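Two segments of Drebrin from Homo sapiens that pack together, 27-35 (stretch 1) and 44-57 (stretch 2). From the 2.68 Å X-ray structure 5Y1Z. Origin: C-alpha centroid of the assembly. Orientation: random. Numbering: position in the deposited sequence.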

# COMPACT_ATOMS: atom_id res chain seq x y z
N SER A 27 -22.57 17.74 16.08
CA SER A 27 -22.14 18.67 15.04
C SER A 27 -23.11 18.68 13.87
O SER A 27 -23.61 17.63 13.45
CB SER A 27 -20.75 18.29 14.54
OG SER A 27 -19.89 18.00 15.62
N ALA A 28 -23.40 19.88 13.35
CA ALA A 28 -24.38 19.97 12.26
C ALA A 28 -23.85 19.33 10.99
O ALA A 28 -24.60 18.65 10.28
CB ALA A 28 -24.75 21.43 12.00
N ALA A 29 -22.57 19.52 10.69
CA ALA A 29 -21.99 18.99 9.46
C ALA A 29 -22.22 17.49 9.37
O ALA A 29 -22.01 16.74 10.33
CB ALA A 29 -20.50 19.28 9.40
N ASP A 30 -22.63 17.04 8.18
CA ASP A 30 -22.81 15.63 7.92
C ASP A 30 -22.10 15.21 6.65
O ASP A 30 -22.31 14.07 6.18
CB ASP A 30 -24.30 15.24 7.85
CG ASP A 30 -25.07 15.99 6.77
OD1 ASP A 30 -24.50 16.84 6.06
OD2 ASP A 30 -26.28 15.72 6.63
N TRP A 31 -21.26 16.06 6.07
CA TRP A 31 -20.44 15.56 4.99
C TRP A 31 -19.10 16.28 4.97
O TRP A 31 -18.97 17.43 5.41
CB TRP A 31 -21.12 15.70 3.62
CG TRP A 31 -21.36 17.12 3.16
CD1 TRP A 31 -22.50 17.83 3.30
CD2 TRP A 31 -20.43 17.96 2.46
NE1 TRP A 31 -22.35 19.09 2.75
CE2 TRP A 31 -21.09 19.20 2.23
CE3 TRP A 31 -19.11 17.81 2.03
CZ2 TRP A 31 -20.48 20.27 1.57
CZ3 TRP A 31 -18.50 18.88 1.37
CH2 TRP A 31 -19.19 20.09 1.15
N ALA A 32 -18.09 15.55 4.48
CA ALA A 32 -16.76 16.07 4.23
C ALA A 32 -16.30 15.56 2.87
O ALA A 32 -16.72 14.50 2.41
CB ALA A 32 -15.78 15.68 5.36
N LEU A 33 -15.51 16.38 2.17
CA LEU A 33 -15.10 16.11 0.81
C LEU A 33 -13.59 16.28 0.73
O LEU A 33 -13.07 17.39 0.97
CB LEU A 33 -15.80 17.06 -0.18
CG LEU A 33 -15.37 16.94 -1.62
CD1 LEU A 33 -15.76 15.56 -2.14
CD2 LEU A 33 -16.00 18.06 -2.43
N TYR A 34 -12.89 15.22 0.32
CA TYR A 34 -11.44 15.19 0.18
C TYR A 34 -11.00 14.97 -1.26
O TYR A 34 -11.77 14.47 -2.09
CB TYR A 34 -10.81 14.10 1.06
CG TYR A 34 -11.32 14.04 2.48
CD1 TYR A 34 -10.71 14.81 3.47
CD2 TYR A 34 -12.39 13.23 2.84
CE1 TYR A 34 -11.13 14.78 4.77
CE2 TYR A 34 -12.83 13.19 4.17
CZ TYR A 34 -12.18 13.98 5.12
OH TYR A 34 -12.57 13.99 6.44
N THR A 35 -9.77 15.36 -1.57
CA THR A 35 -9.24 15.25 -2.93
C THR A 35 -7.72 15.26 -2.85
O THR A 35 -7.13 15.52 -1.79
CB THR A 35 -9.76 16.36 -3.84
OG1 THR A 35 -9.37 16.09 -5.20
CG2 THR A 35 -9.21 17.72 -3.42
N LYS A 44 -6.11 15.88 0.76
CA LYS A 44 -6.38 17.15 1.43
C LYS A 44 -7.88 17.34 1.56
O LYS A 44 -8.69 16.71 0.85
CB LYS A 44 -5.69 18.32 0.69
CG LYS A 44 -6.39 18.76 -0.60
CD LYS A 44 -5.66 19.95 -1.27
CE LYS A 44 -6.51 21.19 -1.37
NZ LYS A 44 -6.01 21.94 -2.56
N LEU A 45 -8.27 18.17 2.51
CA LEU A 45 -9.67 18.47 2.68
C LEU A 45 -10.07 19.52 1.66
O LEU A 45 -9.37 20.52 1.47
CB LEU A 45 -9.93 18.95 4.11
CG LEU A 45 -11.24 19.69 4.30
CD1 LEU A 45 -12.29 18.59 4.32
CD2 LEU A 45 -11.27 20.42 5.61
N ALA A 46 -11.14 19.25 0.92
CA ALA A 46 -11.61 20.17 -0.10
C ALA A 46 -12.73 21.04 0.43
O ALA A 46 -12.73 22.25 0.19
CB ALA A 46 -12.12 19.41 -1.32
N ALA A 47 -13.67 20.43 1.13
CA ALA A 47 -14.78 21.18 1.68
C ALA A 47 -15.49 20.30 2.69
O ALA A 47 -15.19 19.11 2.83
CB ALA A 47 -15.72 21.66 0.58
N SER A 48 -16.47 20.88 3.37
CA SER A 48 -17.25 20.14 4.35
C SER A 48 -18.48 20.99 4.66
O SER A 48 -18.48 22.20 4.43
CB SER A 48 -16.44 19.88 5.62
OG SER A 48 -16.04 21.11 6.21
N GLY A 49 -19.54 20.34 5.12
CA GLY A 49 -20.73 21.10 5.41
C GLY A 49 -21.89 20.23 5.83
O GLY A 49 -21.75 19.04 6.15
N GLU A 50 -23.05 20.88 5.83
CA GLU A 50 -24.32 20.27 6.20
C GLU A 50 -25.16 20.19 4.94
O GLU A 50 -24.74 20.63 3.86
CB GLU A 50 -25.02 21.04 7.33
CG GLU A 50 -25.13 22.54 7.16
CD GLU A 50 -25.61 23.27 8.44
OE1 GLU A 50 -24.79 23.53 9.36
OE2 GLU A 50 -26.82 23.61 8.51
N GLY A 51 -26.32 19.58 5.06
CA GLY A 51 -27.17 19.34 3.92
C GLY A 51 -27.05 17.98 3.28
O GLY A 51 -27.65 17.77 2.22
N GLY A 52 -26.24 17.08 3.83
CA GLY A 52 -26.17 15.73 3.29
C GLY A 52 -25.80 15.61 1.81
O GLY A 52 -25.26 16.52 1.17
N LEU A 53 -26.21 14.46 1.26
CA LEU A 53 -25.85 14.09 -0.11
C LEU A 53 -26.27 15.15 -1.11
O LEU A 53 -25.58 15.38 -2.11
CB LEU A 53 -26.50 12.76 -0.45
CG LEU A 53 -25.90 11.53 0.20
CD1 LEU A 53 -26.81 10.35 -0.09
CD2 LEU A 53 -24.50 11.30 -0.37
N GLN A 54 -27.41 15.80 -0.87
CA GLN A 54 -27.90 16.76 -1.84
C GLN A 54 -26.92 17.90 -1.99
O GLN A 54 -26.58 18.30 -3.10
CB GLN A 54 -29.27 17.27 -1.42
CG GLN A 54 -29.84 18.38 -2.29
CD GLN A 54 -30.78 19.28 -1.50
OE1 GLN A 54 -30.54 19.55 -0.31
NE2 GLN A 54 -31.87 19.73 -2.13
N GLU A 55 -26.43 18.42 -0.86
CA GLU A 55 -25.45 19.48 -0.91
C GLU A 55 -24.11 18.96 -1.41
O GLU A 55 -23.48 19.58 -2.27
CB GLU A 55 -25.30 20.11 0.47
CG GLU A 55 -24.17 21.11 0.60
CD GLU A 55 -24.43 22.40 -0.17
OE1 GLU A 55 -23.45 23.11 -0.49
OE2 GLU A 55 -25.61 22.73 -0.42
N LEU A 56 -23.68 17.80 -0.90
CA LEU A 56 -22.35 17.31 -1.25
C LEU A 56 -22.21 17.14 -2.76
O LEU A 56 -21.22 17.61 -3.35
CB LEU A 56 -22.07 16.01 -0.52
CG LEU A 56 -20.91 15.16 -1.08
CD1 LEU A 56 -19.54 15.80 -0.88
CD2 LEU A 56 -20.96 13.80 -0.43
N SER A 57 -23.24 16.60 -3.42
CA SER A 57 -23.13 16.41 -4.87
C SER A 57 -22.81 17.71 -5.62
O SER A 57 -22.29 17.65 -6.74
CB SER A 57 -24.41 15.79 -5.40
OG SER A 57 -25.48 16.37 -4.70

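The most unusual feature of this contact is the indole of W31, which lies between a β-strand and the helix that follows it in the same stretch. A tryptophan can stack on backbone and aliphatic groups through its faces while its single N-H bonds in the ring plane, and W31 does both. Over one face sits G49, whose CA lies 4.0 Å from the centroid of the five-membered ring of W31; over the opposite face, CB of L56 lies 4.0 Å from the same centroid. Both are CH-pi contacts, in which weakly polarized C-H groups meet the electron-rich ring. At the edge, NE1 of W31 donates a hydrogen bond to O of E50 at 3.1 Å, so the polar group of an otherwise buried ring is satisfied by the loop between strand and helix.

The absence of a side chain at G49 suits this arrangement: an ideal CB there would come within 3.2 Å of CZ2 of W31, a tight fit. The outer part of the ring reaches A47, with CH2 of W31 3.9 Å from CB of A47, and CE3 of W31 packs 3.6 Å from CD1 of L56. That same leucine methyl is 4.0 Å from CD1 of L33, so one helix residue covers two neighbours on the same face of the sheet.

Beneath these side chains runs an antiparallel ladder, 31-35 against 44-49. Its first rung is reciprocal: N of W31 donates to O of G49, and N of G49 to O of W31, each at 3.0 Å. The last is reciprocal too, with N of T35 bonded to O of K44 at 3.0 Å and N of K44 to O of T35 at 2.8 Å. Between them the register slips by one residue, the signature of a β-bulge. Here O of L33 accepts from two successive amides, N of A46 at 2.7 Å and N of A47 at 3.1 Å, while N of L33 donates to O of A47 at 2.8 Å. The extra residue, A46, is not left idle: its CB points toward the partner strand and lies 4.1 Å from CG of L33. On the other face of the sheet, A32 pairs with S48 and Y34 with L45, where CE1 of Y34 meets CD1 of L45 at 4.0 Å.

Just before the ladder, D30 extends the bonding beyond the strand. Its backbone N shares O of G49 with the amide of W31, donating at 3.0 Å, and its carboxylate accepts a hydrogen bond from the backbone, N of G52 to OD1 of D30 at 2.8 Å. Glycine also suits the two positions that follow E50: a CB on G51 would clash with CB of E55, and the positive phi of G52 favours glycine. The general lesson is that backbone pairing sets the register, while a large aromatic and a well-placed carboxylate tie one stretch to the loop and helix that follow its partner strand.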